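Local coordinates for protein pelota homolog (Archaeoglobus fulgidus, PDB 3OBY) that probably recognises stalled ribosomes and helps to release them, with a metal-dependent endoribonuclease activity attributed to its RNA-binding Sm-fold N-terminal domain, at residues 2-7 against 16-21; 27-32 against 77-82; 247-252 against 316-321; 280-285 against 336-341; 288-293 against 327-332. One frame throughout, in Å; residues are numbered along the deposited sequence.

Contact 1: 2-7 against 16-21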
# COMPACT_ATOMS: atom_id res chain seq x y z
N GLN A 2 -3.44 0.86 -6.94
CA GLN A 2 -3.62 -0.11 -8.01
C GLN A 2 -4.39 0.54 -9.15
O GLN A 2 -5.39 1.23 -8.93
CB GLN A 2 -4.41 -1.32 -7.52
CG GLN A 2 -3.65 -2.30 -6.65
CD GLN A 2 -4.50 -3.51 -6.28
OE1 GLN A 2 -5.03 -4.19 -7.16
NE2 GLN A 2 -4.63 -3.78 -4.98
N ILE A 3 -3.91 0.34 -10.37
CA ILE A 3 -4.59 0.88 -11.52
C ILE A 3 -5.25 -0.31 -12.19
O ILE A 3 -4.60 -1.09 -12.88
CB ILE A 3 -3.62 1.56 -12.48
CG1 ILE A 3 -2.78 2.60 -11.72
CG2 ILE A 3 -4.40 2.21 -13.62
CD1 ILE A 3 -3.60 3.67 -11.02
N VAL A 4 -6.55 -0.45 -11.96
CA VAL A 4 -7.32 -1.56 -12.52
C VAL A 4 -7.41 -1.47 -14.03
O VAL A 4 -7.24 -2.47 -14.73
CB VAL A 4 -8.74 -1.58 -11.96
CG1 VAL A 4 -9.49 -2.75 -12.55
CG2 VAL A 4 -8.69 -1.68 -10.44
N GLU A 5 -7.67 -0.27 -14.54
CA GLU A 5 -7.77 -0.07 -15.97
C GLU A 5 -7.95 1.39 -16.36
O GLU A 5 -8.35 2.22 -15.54
CB GLU A 5 -8.94 -0.89 -16.54
CG GLU A 5 -10.31 -0.40 -16.09
CD GLU A 5 -11.44 -1.18 -16.73
OE1 GLU A 5 -11.53 -2.40 -16.50
OE2 GLU A 5 -12.24 -0.55 -17.46
N GLU A 6 -7.63 1.70 -17.61
CA GLU A 6 -7.75 3.05 -18.15
C GLU A 6 -8.03 2.97 -19.64
O GLU A 6 -7.63 2.03 -20.31
CB GLU A 6 -6.45 3.82 -17.92
CG GLU A 6 -5.21 3.14 -18.49
CD GLU A 6 -4.93 3.52 -19.94
OE1 GLU A 6 -4.11 2.83 -20.57
OE2 GLU A 6 -5.51 4.51 -20.43
N ASN A 7 -8.74 3.97 -20.15
CA ASN A 7 -9.08 4.04 -21.57
C ASN A 7 -8.87 5.46 -22.06
O ASN A 7 -9.64 5.97 -22.87
CB ASN A 7 -10.53 3.62 -21.80
CG ASN A 7 -11.51 4.53 -21.09
OD1 ASN A 7 -11.20 5.67 -20.76
ND2 ASN A 7 -12.71 4.01 -20.85
N LYS A 16 -9.72 3.59 -13.62
CA LYS A 16 -10.31 2.86 -12.51
C LYS A 16 -9.15 2.40 -11.64
O LYS A 16 -8.29 1.64 -12.10
CB LYS A 16 -11.09 1.66 -13.04
CG LYS A 16 -11.73 0.80 -11.96
CD LYS A 16 -12.53 -0.35 -12.55
CE LYS A 16 -13.65 0.16 -13.46
NZ LYS A 16 -14.48 -0.94 -14.04
N LEU A 17 -9.14 2.85 -10.39
CA LEU A 17 -8.05 2.53 -9.47
C LEU A 17 -8.47 2.25 -8.03
O LEU A 17 -9.62 2.42 -7.66
CB LEU A 17 -7.03 3.67 -9.50
CG LEU A 17 -7.66 5.06 -9.62
CD1 LEU A 17 -8.41 5.39 -8.33
CD2 LEU A 17 -6.59 6.09 -9.89
N ILE A 18 -7.50 1.82 -7.23
CA ILE A 18 -7.73 1.52 -5.82
C ILE A 18 -6.61 2.08 -4.94
O ILE A 18 -5.45 1.72 -5.10
CB ILE A 18 -7.78 0.01 -5.57
CG1 ILE A 18 -8.82 -0.64 -6.48
CG2 ILE A 18 -8.11 -0.26 -4.12
CD1 ILE A 18 -8.87 -2.14 -6.32
N PRO A 19 -6.95 2.97 -3.99
CA PRO A 19 -5.92 3.52 -3.11
C PRO A 19 -5.62 2.47 -2.05
O PRO A 19 -6.54 1.88 -1.48
CB PRO A 19 -6.58 4.78 -2.56
CG PRO A 19 -8.01 4.39 -2.47
CD PRO A 19 -8.26 3.61 -3.74
N GLU A 20 -4.34 2.21 -1.79
CA GLU A 20 -3.94 1.19 -0.82
C GLU A 20 -3.29 1.79 0.43
O GLU A 20 -2.99 1.08 1.39
CB GLU A 20 -2.95 0.22 -1.48
CG GLU A 20 -3.45 -0.41 -2.78
CD GLU A 20 -2.36 -1.17 -3.53
OE1 GLU A 20 -1.49 -0.52 -4.13
OE2 GLU A 20 -2.38 -2.42 -3.51
N THR A 21 -3.05 3.09 0.42
CA THR A 21 -2.42 3.76 1.54
C THR A 21 -3.01 5.14 1.77
O THR A 21 -3.68 5.69 0.90
CB THR A 21 -0.91 3.92 1.30
OG1 THR A 21 -0.68 4.80 0.20
CG2 THR A 21 -0.28 2.59 1.00

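Contact 2: 27-32 against 77-82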
# COMPACT_ATOMS: atom_id res chain seq x y z
N HIS A 27 -3.56 11.78 -2.06
CA HIS A 27 -3.34 12.29 -3.42
C HIS A 27 -4.62 12.34 -4.24
O HIS A 27 -4.86 13.31 -4.97
CB HIS A 27 -2.29 11.44 -4.15
CG HIS A 27 -0.89 11.64 -3.63
ND1 HIS A 27 -0.30 12.88 -3.55
CD2 HIS A 27 0.03 10.75 -3.19
CE1 HIS A 27 0.92 12.75 -3.07
NE2 HIS A 27 1.15 11.47 -2.84
N LEU A 28 -5.45 11.31 -4.11
CA LEU A 28 -6.71 11.24 -4.84
C LEU A 28 -7.60 12.44 -4.54
O LEU A 28 -8.31 12.93 -5.41
CB LEU A 28 -7.46 9.95 -4.48
CG LEU A 28 -6.89 8.62 -4.97
CD1 LEU A 28 -7.59 7.47 -4.26
CD2 LEU A 28 -7.08 8.50 -6.48
N ARG A 29 -7.55 12.91 -3.29
CA ARG A 29 -8.33 14.06 -2.85
C ARG A 29 -8.01 15.32 -3.65
O ARG A 29 -8.86 16.18 -3.84
CB ARG A 29 -8.07 14.31 -1.35
CG ARG A 29 -8.85 15.48 -0.76
CD ARG A 29 -8.18 16.81 -1.05
NE ARG A 29 -8.95 17.95 -0.56
CZ ARG A 29 -9.81 18.67 -1.28
NH1 ARG A 29 -10.02 18.38 -2.56
NH2 ARG A 29 -10.43 19.70 -0.73
N PHE A 30 -6.77 15.43 -4.14
CA PHE A 30 -6.40 16.60 -4.92
C PHE A 30 -6.41 16.27 -6.41
O PHE A 30 -6.38 17.17 -7.25
CB PHE A 30 -5.04 17.12 -4.46
CG PHE A 30 -5.07 17.69 -3.07
CD1 PHE A 30 -5.72 18.89 -2.81
CD2 PHE A 30 -4.52 16.97 -2.00
CE1 PHE A 30 -5.83 19.38 -1.50
CE2 PHE A 30 -4.63 17.45 -0.69
CZ PHE A 30 -5.29 18.66 -0.44
N ILE A 31 -6.48 14.99 -6.73
CA ILE A 31 -6.55 14.55 -8.12
C ILE A 31 -8.00 14.73 -8.58
O ILE A 31 -8.27 15.32 -9.62
CB ILE A 31 -6.14 13.06 -8.28
CG1 ILE A 31 -4.64 12.88 -8.05
CG2 ILE A 31 -6.52 12.56 -9.65
CD1 ILE A 31 -3.78 13.77 -8.92
N ILE A 32 -8.94 14.21 -7.79
CA ILE A 32 -10.36 14.34 -8.10
C ILE A 32 -10.74 15.81 -7.94
O ILE A 32 -10.45 16.43 -6.92
CB ILE A 32 -11.21 13.53 -7.12
CG1 ILE A 32 -10.90 12.05 -7.27
CG2 ILE A 32 -12.68 13.81 -7.38
CD1 ILE A 32 -11.43 11.22 -6.13
N ASN A 77 -10.19 8.32 8.31
CA ASN A 77 -9.44 8.43 7.07
C ASN A 77 -10.36 8.05 5.92
O ASN A 77 -10.34 6.93 5.44
CB ASN A 77 -8.23 7.50 7.14
CG ASN A 77 -7.19 7.97 8.15
OD1 ASN A 77 -6.63 7.17 8.90
ND2 ASN A 77 -6.92 9.27 8.15
N ARG A 78 -11.19 9.01 5.51
CA ARG A 78 -12.15 8.80 4.43
C ARG A 78 -12.30 10.08 3.61
O ARG A 78 -12.36 11.18 4.16
CB ARG A 78 -13.53 8.41 4.97
CG ARG A 78 -13.54 7.28 5.98
CD ARG A 78 -14.95 6.98 6.46
NE ARG A 78 -15.73 6.29 5.43
CZ ARG A 78 -17.03 6.44 5.25
NH1 ARG A 78 -17.73 7.27 6.02
NH2 ARG A 78 -17.65 5.76 4.30
N LEU A 79 -12.38 9.92 2.30
CA LEU A 79 -12.53 11.05 1.39
C LEU A 79 -13.99 11.15 0.98
O LEU A 79 -14.54 10.20 0.42
CB LEU A 79 -11.64 10.82 0.17
CG LEU A 79 -11.51 11.91 -0.89
CD1 LEU A 79 -11.18 13.23 -0.25
CD2 LEU A 79 -10.43 11.50 -1.88
N ARG A 80 -14.62 12.28 1.28
CA ARG A 80 -16.03 12.45 0.91
C ARG A 80 -16.19 13.16 -0.42
O ARG A 80 -15.82 14.33 -0.56
CB ARG A 80 -16.78 13.24 1.98
CG ARG A 80 -18.27 13.41 1.65
CD ARG A 80 -18.99 14.31 2.64
NE ARG A 80 -18.90 13.81 4.00
CZ ARG A 80 -18.24 14.42 4.98
NH1 ARG A 80 -17.61 15.57 4.73
NH2 ARG A 80 -18.20 13.89 6.19
N VAL A 81 -16.72 12.44 -1.40
CA VAL A 81 -16.94 12.99 -2.73
C VAL A 81 -18.45 13.08 -2.98
O VAL A 81 -19.15 12.07 -2.96
CB VAL A 81 -16.31 12.12 -3.82
CG1 VAL A 81 -16.57 12.72 -5.19
CG2 VAL A 81 -14.82 12.00 -3.58
N SER A 82 -18.93 14.29 -3.21
CA SER A 82 -20.35 14.48 -3.44
C SER A 82 -20.64 15.28 -4.71
O SER A 82 -19.84 16.11 -5.14
CB SER A 82 -20.99 15.16 -2.23
OG SER A 82 -20.37 16.40 -1.95

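Contact 3: 247-252 against 316-321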
# COMPACT_ATOMS: atom_id res chain seq x y z
N ALA A 247 6.57 -1.99 6.91
CA ALA A 247 7.99 -2.22 7.10
C ALA A 247 8.82 -1.01 6.65
O ALA A 247 9.86 -0.71 7.23
CB ALA A 247 8.42 -3.45 6.33
N GLU A 248 8.35 -0.31 5.62
CA GLU A 248 9.04 0.87 5.11
C GLU A 248 8.85 2.04 6.07
O GLU A 248 9.74 2.87 6.24
CB GLU A 248 8.50 1.25 3.72
CG GLU A 248 8.77 0.22 2.63
CD GLU A 248 8.08 0.55 1.31
OE1 GLU A 248 8.29 -0.21 0.34
OE2 GLU A 248 7.33 1.55 1.24
N GLU A 249 7.68 2.11 6.70
CA GLU A 249 7.40 3.19 7.65
C GLU A 249 8.28 3.05 8.88
O GLU A 249 8.77 4.04 9.41
CB GLU A 249 5.92 3.19 8.06
CG GLU A 249 4.97 3.64 6.96
CD GLU A 249 3.52 3.75 7.41
OE1 GLU A 249 2.65 3.96 6.55
OE2 GLU A 249 3.26 3.64 8.62
N ALA A 250 8.47 1.81 9.33
CA ALA A 250 9.30 1.55 10.49
C ALA A 250 10.73 1.95 10.16
O ALA A 250 11.46 2.44 11.01
CB ALA A 250 9.24 0.08 10.88
N GLU A 251 11.11 1.74 8.90
CA GLU A 251 12.45 2.09 8.42
C GLU A 251 12.63 3.60 8.39
O GLU A 251 13.74 4.10 8.56
CB GLU A 251 12.68 1.51 7.02
CG GLU A 251 13.98 1.98 6.36
CD GLU A 251 15.19 1.77 7.25
OE1 GLU A 251 15.35 0.66 7.79
OE2 GLU A 251 15.99 2.72 7.39
N TYR A 252 11.55 4.33 8.14
CA TYR A 252 11.63 5.77 8.13
C TYR A 252 11.75 6.25 9.57
O TYR A 252 12.44 7.22 9.87
CB TYR A 252 10.40 6.39 7.46
CG TYR A 252 10.47 6.37 5.95
CD1 TYR A 252 11.54 6.96 5.27
CD2 TYR A 252 9.47 5.76 5.20
CE1 TYR A 252 11.61 6.93 3.89
CE2 TYR A 252 9.53 5.73 3.81
CZ TYR A 252 10.60 6.32 3.17
OH TYR A 252 10.66 6.29 1.79
N VAL A 316 5.02 11.01 3.54
CA VAL A 316 4.72 9.67 4.04
C VAL A 316 3.72 9.80 5.19
O VAL A 316 4.06 10.26 6.27
CB VAL A 316 6.00 8.96 4.54
CG1 VAL A 316 5.63 7.67 5.25
CG2 VAL A 316 6.94 8.66 3.37
N ILE A 317 2.47 9.40 4.93
CA ILE A 317 1.44 9.48 5.95
C ILE A 317 1.26 8.13 6.60
O ILE A 317 0.81 7.18 5.96
CB ILE A 317 0.07 9.93 5.36
CG1 ILE A 317 0.23 11.22 4.57
CG2 ILE A 317 -0.93 10.16 6.50
CD1 ILE A 317 -1.02 11.65 3.86
N MET A 318 1.60 8.05 7.89
CA MET A 318 1.48 6.81 8.65
C MET A 318 0.23 6.83 9.51
O MET A 318 -0.13 7.85 10.09
CB MET A 318 2.71 6.62 9.54
CG MET A 318 4.05 6.91 8.86
SD MET A 318 5.41 6.61 9.99
CE MET A 318 6.80 6.84 8.93
N SER A 319 -0.43 5.68 9.58
CA SER A 319 -1.64 5.55 10.38
C SER A 319 -1.32 5.18 11.81
O SER A 319 -0.66 4.18 12.07
CB SER A 319 -2.53 4.47 9.79
OG SER A 319 -3.54 4.11 10.72
N THR A 320 -1.81 5.97 12.76
CA THR A 320 -1.59 5.68 14.17
C THR A 320 -2.22 4.35 14.59
O THR A 320 -2.15 3.97 15.76
CB THR A 320 -2.14 6.79 15.05
OG1 THR A 320 -3.52 7.02 14.73
CG2 THR A 320 -1.35 8.08 14.81
N GLU A 321 -2.84 3.65 13.63
CA GLU A 321 -3.45 2.35 13.92
C GLU A 321 -2.34 1.33 14.11
O GLU A 321 -2.53 0.31 14.77
CB GLU A 321 -4.33 1.88 12.76
CG GLU A 321 -5.10 0.57 13.04
CD GLU A 321 -5.84 0.02 11.83
OE1 GLU A 321 -6.50 0.81 11.11
OE2 GLU A 321 -5.78 -1.21 11.60
O HOH W 1 2.11 3.51 11.05

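Contact 4: 280-285 against 336-341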
# COMPACT_ATOMS: atom_id res chain seq x y z
N ARG A 280 13.25 24.87 2.52
CA ARG A 280 12.97 23.76 1.62
C ARG A 280 14.03 22.66 1.77
O ARG A 280 14.53 22.10 0.79
CB ARG A 280 12.90 24.25 0.17
CG ARG A 280 11.72 25.18 -0.11
CD ARG A 280 10.38 24.46 0.04
NE ARG A 280 9.25 25.32 -0.32
CZ ARG A 280 8.66 26.17 0.51
NH1 ARG A 280 7.64 26.91 0.08
NH2 ARG A 280 9.06 26.28 1.77
N ALA A 281 14.34 22.35 3.03
CA ALA A 281 15.32 21.33 3.37
C ALA A 281 14.68 19.97 3.58
O ALA A 281 15.34 19.03 4.00
CB ALA A 281 16.05 21.74 4.62
N ILE A 282 13.39 19.85 3.29
CA ILE A 282 12.71 18.58 3.49
C ILE A 282 12.79 17.62 2.32
O ILE A 282 12.26 17.89 1.24
CB ILE A 282 11.22 18.77 3.88
CG1 ILE A 282 11.12 19.31 5.31
CG2 ILE A 282 10.49 17.45 3.83
CD1 ILE A 282 11.77 20.66 5.52
N GLU A 283 13.47 16.51 2.55
CA GLU A 283 13.63 15.46 1.57
C GLU A 283 12.43 14.54 1.76
O GLU A 283 11.71 14.23 0.81
CB GLU A 283 14.92 14.69 1.85
CG GLU A 283 15.27 13.60 0.86
CD GLU A 283 16.34 12.65 1.40
OE1 GLU A 283 15.98 11.67 2.08
OE2 GLU A 283 17.54 12.91 1.16
N VAL A 284 12.21 14.13 3.00
CA VAL A 284 11.11 13.23 3.30
C VAL A 284 10.34 13.73 4.50
O VAL A 284 10.89 13.82 5.59
CB VAL A 284 11.62 11.82 3.63
CG1 VAL A 284 10.45 10.87 3.78
CG2 VAL A 284 12.57 11.34 2.54
N LEU A 285 9.07 14.06 4.28
CA LEU A 285 8.18 14.54 5.34
C LEU A 285 7.40 13.35 5.89
O LEU A 285 6.71 12.67 5.13
CB LEU A 285 7.19 15.57 4.80
CG LEU A 285 6.23 16.16 5.84
CD1 LEU A 285 7.00 17.05 6.81
CD2 LEU A 285 5.14 16.96 5.15
N ALA A 336 10.71 15.18 9.84
CA ALA A 336 11.26 15.22 8.49
C ALA A 336 12.72 14.83 8.41
O ALA A 336 13.49 15.09 9.32
CB ALA A 336 11.09 16.62 7.90
N LEU A 337 13.08 14.17 7.32
CA LEU A 337 14.46 13.79 7.06
C LEU A 337 14.96 14.91 6.13
O LEU A 337 14.42 15.12 5.05
CB LEU A 337 14.51 12.42 6.39
CG LEU A 337 13.90 11.28 7.22
CD1 LEU A 337 14.16 9.94 6.55
CD2 LEU A 337 14.47 11.29 8.62
N LEU A 338 15.98 15.64 6.58
CA LEU A 338 16.51 16.79 5.84
C LEU A 338 17.63 16.56 4.84
O LEU A 338 18.34 15.56 4.90
CB LEU A 338 16.95 17.86 6.84
CG LEU A 338 15.91 18.22 7.91
CD1 LEU A 338 16.48 19.28 8.82
CD2 LEU A 338 14.64 18.72 7.24
N ARG A 339 17.77 17.52 3.92
CA ARG A 339 18.79 17.52 2.87
C ARG A 339 20.06 18.13 3.43
O ARG A 339 21.15 17.94 2.89
CB ARG A 339 18.31 18.36 1.68
CG ARG A 339 17.12 17.78 0.97
CD ARG A 339 16.37 18.80 0.14
NE ARG A 339 15.40 18.11 -0.71
CZ ARG A 339 14.40 18.70 -1.35
NH1 ARG A 339 14.23 20.01 -1.26
NH2 ARG A 339 13.59 17.98 -2.10
N PHE A 340 19.90 18.89 4.50
CA PHE A 340 21.00 19.57 5.18
C PHE A 340 20.50 20.14 6.50
O PHE A 340 19.30 20.33 6.68
CB PHE A 340 21.53 20.70 4.30
CG PHE A 340 20.47 21.61 3.76
CD1 PHE A 340 20.04 21.48 2.44
CD2 PHE A 340 19.90 22.61 4.55
CE1 PHE A 340 19.07 22.33 1.91
CE2 PHE A 340 18.94 23.46 4.03
CZ PHE A 340 18.51 23.32 2.70
N ASN A 341 21.42 20.40 7.42
CA ASN A 341 21.05 20.94 8.72
C ASN A 341 20.48 22.33 8.52
O ASN A 341 20.70 22.95 7.48
CB ASN A 341 22.27 21.01 9.64
CG ASN A 341 22.85 19.65 9.94
OD1 ASN A 341 22.17 18.78 10.48
ND2 ASN A 341 24.11 19.45 9.59

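Contact 5: 288-293 against 327-332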
# COMPACT_ATOMS: atom_id res chain seq x y z
N ALA A 288 1.81 11.74 10.96
CA ALA A 288 0.83 10.81 11.53
C ALA A 288 -0.58 11.24 11.11
O ALA A 288 -0.91 12.42 11.14
CB ALA A 288 0.93 10.77 13.05
N ASP A 289 -1.40 10.26 10.73
CA ASP A 289 -2.75 10.57 10.28
C ASP A 289 -3.52 11.40 11.30
O ASP A 289 -4.23 12.34 10.91
CB ASP A 289 -3.50 9.27 9.93
CG ASP A 289 -3.68 8.35 11.12
OD1 ASP A 289 -2.90 8.44 12.09
OD2 ASP A 289 -4.61 7.52 11.08
N GLU A 290 -3.37 11.10 12.58
CA GLU A 290 -4.06 11.86 13.62
C GLU A 290 -3.66 13.32 13.56
O GLU A 290 -4.48 14.22 13.78
CB GLU A 290 -3.74 11.32 15.01
CG GLU A 290 -4.56 10.14 15.45
CD GLU A 290 -4.20 9.69 16.86
OE1 GLU A 290 -4.01 10.58 17.72
OE2 GLU A 290 -4.11 8.46 17.10
N PHE A 291 -2.39 13.56 13.28
CA PHE A 291 -1.87 14.92 13.22
C PHE A 291 -2.60 15.71 12.14
O PHE A 291 -3.03 16.84 12.38
CB PHE A 291 -0.38 14.91 12.91
CG PHE A 291 0.25 16.28 12.90
CD1 PHE A 291 0.61 16.89 14.09
CD2 PHE A 291 0.51 16.94 11.69
CE1 PHE A 291 1.23 18.14 14.08
CE2 PHE A 291 1.12 18.18 11.68
CZ PHE A 291 1.48 18.79 12.87
N LEU A 292 -2.73 15.12 10.96
CA LEU A 292 -3.41 15.82 9.88
C LEU A 292 -4.83 16.20 10.28
O LEU A 292 -5.26 17.33 10.09
CB LEU A 292 -3.44 14.97 8.61
CG LEU A 292 -2.09 14.77 7.92
CD1 LEU A 292 -2.28 13.86 6.73
CD2 LEU A 292 -1.53 16.12 7.48
N LEU A 293 -5.55 15.23 10.84
CA LEU A 293 -6.92 15.46 11.27
C LEU A 293 -7.08 16.61 12.26
O LEU A 293 -7.96 17.45 12.10
CB LEU A 293 -7.48 14.18 11.88
CG LEU A 293 -7.69 13.03 10.89
CD1 LEU A 293 -8.34 11.87 11.60
CD2 LEU A 293 -8.55 13.51 9.73
N ARG A 327 4.70 5.74 17.17
CA ARG A 327 6.01 6.26 17.52
C ARG A 327 6.09 7.71 17.02
O ARG A 327 6.45 8.61 17.76
CB ARG A 327 7.14 5.44 16.85
CG ARG A 327 7.20 3.96 17.21
CD ARG A 327 7.40 3.72 18.70
NE ARG A 327 6.14 3.72 19.44
CZ ARG A 327 5.35 2.67 19.57
NH1 ARG A 327 4.22 2.76 20.27
NH2 ARG A 327 5.68 1.51 19.02
N LEU A 328 5.73 7.92 15.76
CA LEU A 328 5.79 9.25 15.19
C LEU A 328 5.03 10.29 16.03
O LEU A 328 5.50 11.43 16.21
CB LEU A 328 5.28 9.22 13.74
CG LEU A 328 5.32 10.56 12.99
CD1 LEU A 328 6.71 11.18 13.14
CD2 LEU A 328 4.99 10.34 11.51
N MET A 329 3.87 9.90 16.54
CA MET A 329 3.06 10.79 17.38
C MET A 329 3.84 11.15 18.63
O MET A 329 3.84 12.30 19.07
CB MET A 329 1.75 10.11 17.80
CG MET A 329 0.67 10.05 16.74
SD MET A 329 0.14 11.68 16.17
CE MET A 329 -1.06 12.11 17.37
N SER A 330 4.48 10.15 19.22
CA SER A 330 5.26 10.37 20.42
C SER A 330 6.30 11.46 20.20
O SER A 330 6.68 12.14 21.14
CB SER A 330 5.94 9.07 20.86
OG SER A 330 5.00 8.20 21.44
N LEU A 331 6.76 11.63 18.96
CA LEU A 331 7.74 12.66 18.64
C LEU A 331 7.13 13.97 18.15
O LEU A 331 7.84 14.83 17.64
CB LEU A 331 8.71 12.14 17.58
CG LEU A 331 9.68 11.07 18.07
CD1 LEU A 331 10.43 10.46 16.90
CD2 LEU A 331 10.62 11.70 19.07
N GLY A 332 5.82 14.13 18.30
CA GLY A 332 5.19 15.36 17.86
C GLY A 332 4.22 15.22 16.70
O GLY A 332 3.65 16.22 16.26

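Contact 1: 2-7 against 16-21
Strands 2-6 and 14-18 form the antiparallel beta hairpin that opens the N-terminal Sm-fold domain, and a classic beta bulge interrupts their ladder. Gln-2 and Ile-18 make the hydrogen-bonded pair at one end, Gln-2 N giving a nearly straight bond (170°) to Ile-18 O at 2.9 Å and Ile-18 N returning one to Gln-2 O. At the bulge Val-4 and Glu-5 share one partner: Glu-5 N reaches Lys-16 O at 3.2 Å in the plane of that carbonyl, on a lone pair, while the bond from Val-4 N is weak. The extra residue swings Val-4 toward the second strand, so that its CG1 touches Lys-16 CD and its CG2 meets Ile-18 CG1. Glu-5 and Lys-16 run side by side in the same direction, and their opposite charges stay beyond salt-bridge range, with OE2 of Glu-5 4.1 Å from NZ of Lys-16. On the other face Ile-3 CD1 lies 3.8 Å from Leu-17 CB, and Leu-17 continues inward to Leu-28 of helix 22-31 and Leu-119 of helix 113-123. Beyond the strand, Glu-20 is fixed by Met-1 N through OE1 and by a salt bridge from Arg-128 to OE2. Against this carboxylate comes the amide of Gln-2, the planes 65° apart, its NE2 giving Glu-20 OE2 a hydrogen bond of 3.0 Å from above the carboxylate plane.

Contact 2: 27-32 against 77-82
Leu-79, on strand 79-87, supplies most of the surface by which this strand meets helix 22-31, and its branches divide the work. From CB, which points toward the helix, CG is set anti to the backbone N (chi1 -175°), and the two methyls then spread over the backbone and side chain of Arg-29. CD1 comes to 3.3 Å from Arg-29 CG and also touches Arg-29 CB. CD2 rests on the helix backbone, 3.5 Å from Arg-29 CA, and lies 4.2 Å from Leu-28 CB. A looser second layer follows where the helix ends: Ile-32 CD1 approaches Leu-79 CD2 and, at 4.3 Å, Val-81 CG2. The contact belongs to the N-terminal Sm-fold domain, in which an N-terminal helix packs on a strongly bent antiparallel sheet. Neighbouring strand 63-72 extends the same surface, Val-70 and Phe-72 touching Arg-29 and Ile-65 and Val-67 touching Val-81. Arg-29 crosses Leu-79 at about a right angle and bends at chi2 (-81°), so that its CD sits over the centre of the Phe-30 ring and its guanidinium leads away from the strand. Only the aliphatic root of the arginine therefore enters the contact, and van der Waals contact joins helix and strand, without polar bonds between the segments.

Contact 3: 247-252 against 316-321
Helix 247-252 crosses strand 316-318 at 106°, the axes of these short segments passing 9.9 Å apart, so that one helix face lies across the strand. Glu-249 and Met-318 bridge the two elements, reaching toward each other tip to tip. The glutamate is extended beyond CG, and its OE2 lies 3.2 Å from Met-318 CB; the methionine, also extended, carries CE back to the helix, 3.5 Å from Glu-249 O and 3.9 Å from Tyr-252 CB. One turn along, the Tyr-252 ring crosses Val-316 obliquely, CE2 lying 3.9 Å from Val-316 CG2. The carboxylate is buried but well provided for: OE1 takes a salt bridge from Arg-245, one turn earlier on the helix, and OE2 accepts from a water at 2.7 Å that also donates to Ser-319 O. An alanine in place of Glu-249, lacking the carboxylate that pairs with Arg-245 and holds the water, would probably loosen the packing on Met-318 and weaken the link to Ser-319. The arrangement joins the long helix 236-262 to an outer strand of the sheet in the C-terminal, eRF1 domain 3 region. Pro-324 of helix 323-330 touches both Glu-249 and Met-318, whereas Ile-317 points the other way, to Leu-22 and Trp-26 of helix 22-31 and Leu-292 of helix 289-295.

Contact 4: 280-285 against 336-341
The guanidinium of Arg-339 has Ile-282 O over the centre of one face, 3.4 Å above its plane, and Arg-280 O near its edge. NH1 gives Arg-280 O a bent hydrogen bond (2.9 Å, 133°) from above the carbonyl plane, and NH2 is bonded to Ser-311 O. The ring of Phe-340 receives Ala-281 CB over one face, a CH-pi contact 3.8 Å from its centroid and offset toward the rim. These groups lie at one end of the antiparallel pairing of strands 282-288 and 334-338, inner neighbours in the C-terminal mixed sheet. Arg-280 ends the preceding helix as the C-prime residue of a Schellman motif. A classic beta bulge follows: Leu-337 O accepts from Glu-283 N and from Val-284 N, while Leu-337 N returns a bond of 2.8 Å to Val-284 O. CB of Ile-282 points away from the partner strand, yet CG1 lies 3.7 Å from Ala-336 CB. An alanine in place of Arg-339, lacking the donors to Arg-280 O and Ser-311 O, would probably loosen the strand's hold on the 280-282 backbone. The chemistry divides the labour: main-chain bonds set the register, and one cationic group ties backbone oxygens from separate loops.

Contact 5: 288-293 against 327-332
Met-329 has the most surface covered here, and earns this by curling: CG is anti to the carbonyl carbon, and bends at chi2 (-60°) and chi3 (-85°) fold the thioether back against Ala-288 and Glu-290. Its SD sits 3.3 Å from Ala-288 CB, and its CE reaches Glu-290, 3.7 Å from CB and 3.3 Å from OE1. Glu-290 crosses the methionine at about a right angle; its other oxygen, OE2, is bonded to Thr-320 OG1. Ala-288, next in buried surface, is the N-cap residue of helix 289-295, and Leu-328 comes at it from its backbone side, CD2 lying 3.5 Å from Ala-288 N. The last turn of helix 323-330, just before strand 334-338, thus packs beside the start of helix 289-295, where strand 282-288 stops, in the C-terminal domain. Helix 323-330 ends in a Schellman motif with Gly-332 as C-prime residue, Gly-332 N bonded to Met-329 O at 2.8 Å. Its positive phi (114°) suits glycine: a CB would jam against the preceding carbonyl oxygen. Gly-332 O lies 3.8 Å from CE1 of Phe-291, whose ring also packs on Ile-334. Leu-328 extends the apolar layer to Ile-253 of helix 236-262 and to Met-318.

Overall arrangement
Contacts 1 and 2 belong to the N-terminal Sm-fold domain, the part credited with the endoribonuclease activity, and share its sheet; they meet where Pro-19 CB lies 3.3 Å from Leu-28 CD1. Contacts 3, 4 and 5 build the C-terminal domain. Contact 5 is nested inside the loop closed by contact 4, and contact 3 crosses both along the chain. Strands 314-318 and 282-288 link contacts 3 and 4, whose centres are about 17 Å apart, while Asp-289 OD1 takes a hydrogen bond from Thr-320 N between contacts 3 and 5, whose centres are about 11 Å apart. The two domains meet at helix 22-31, against which Ile-317 of contact 3 packs.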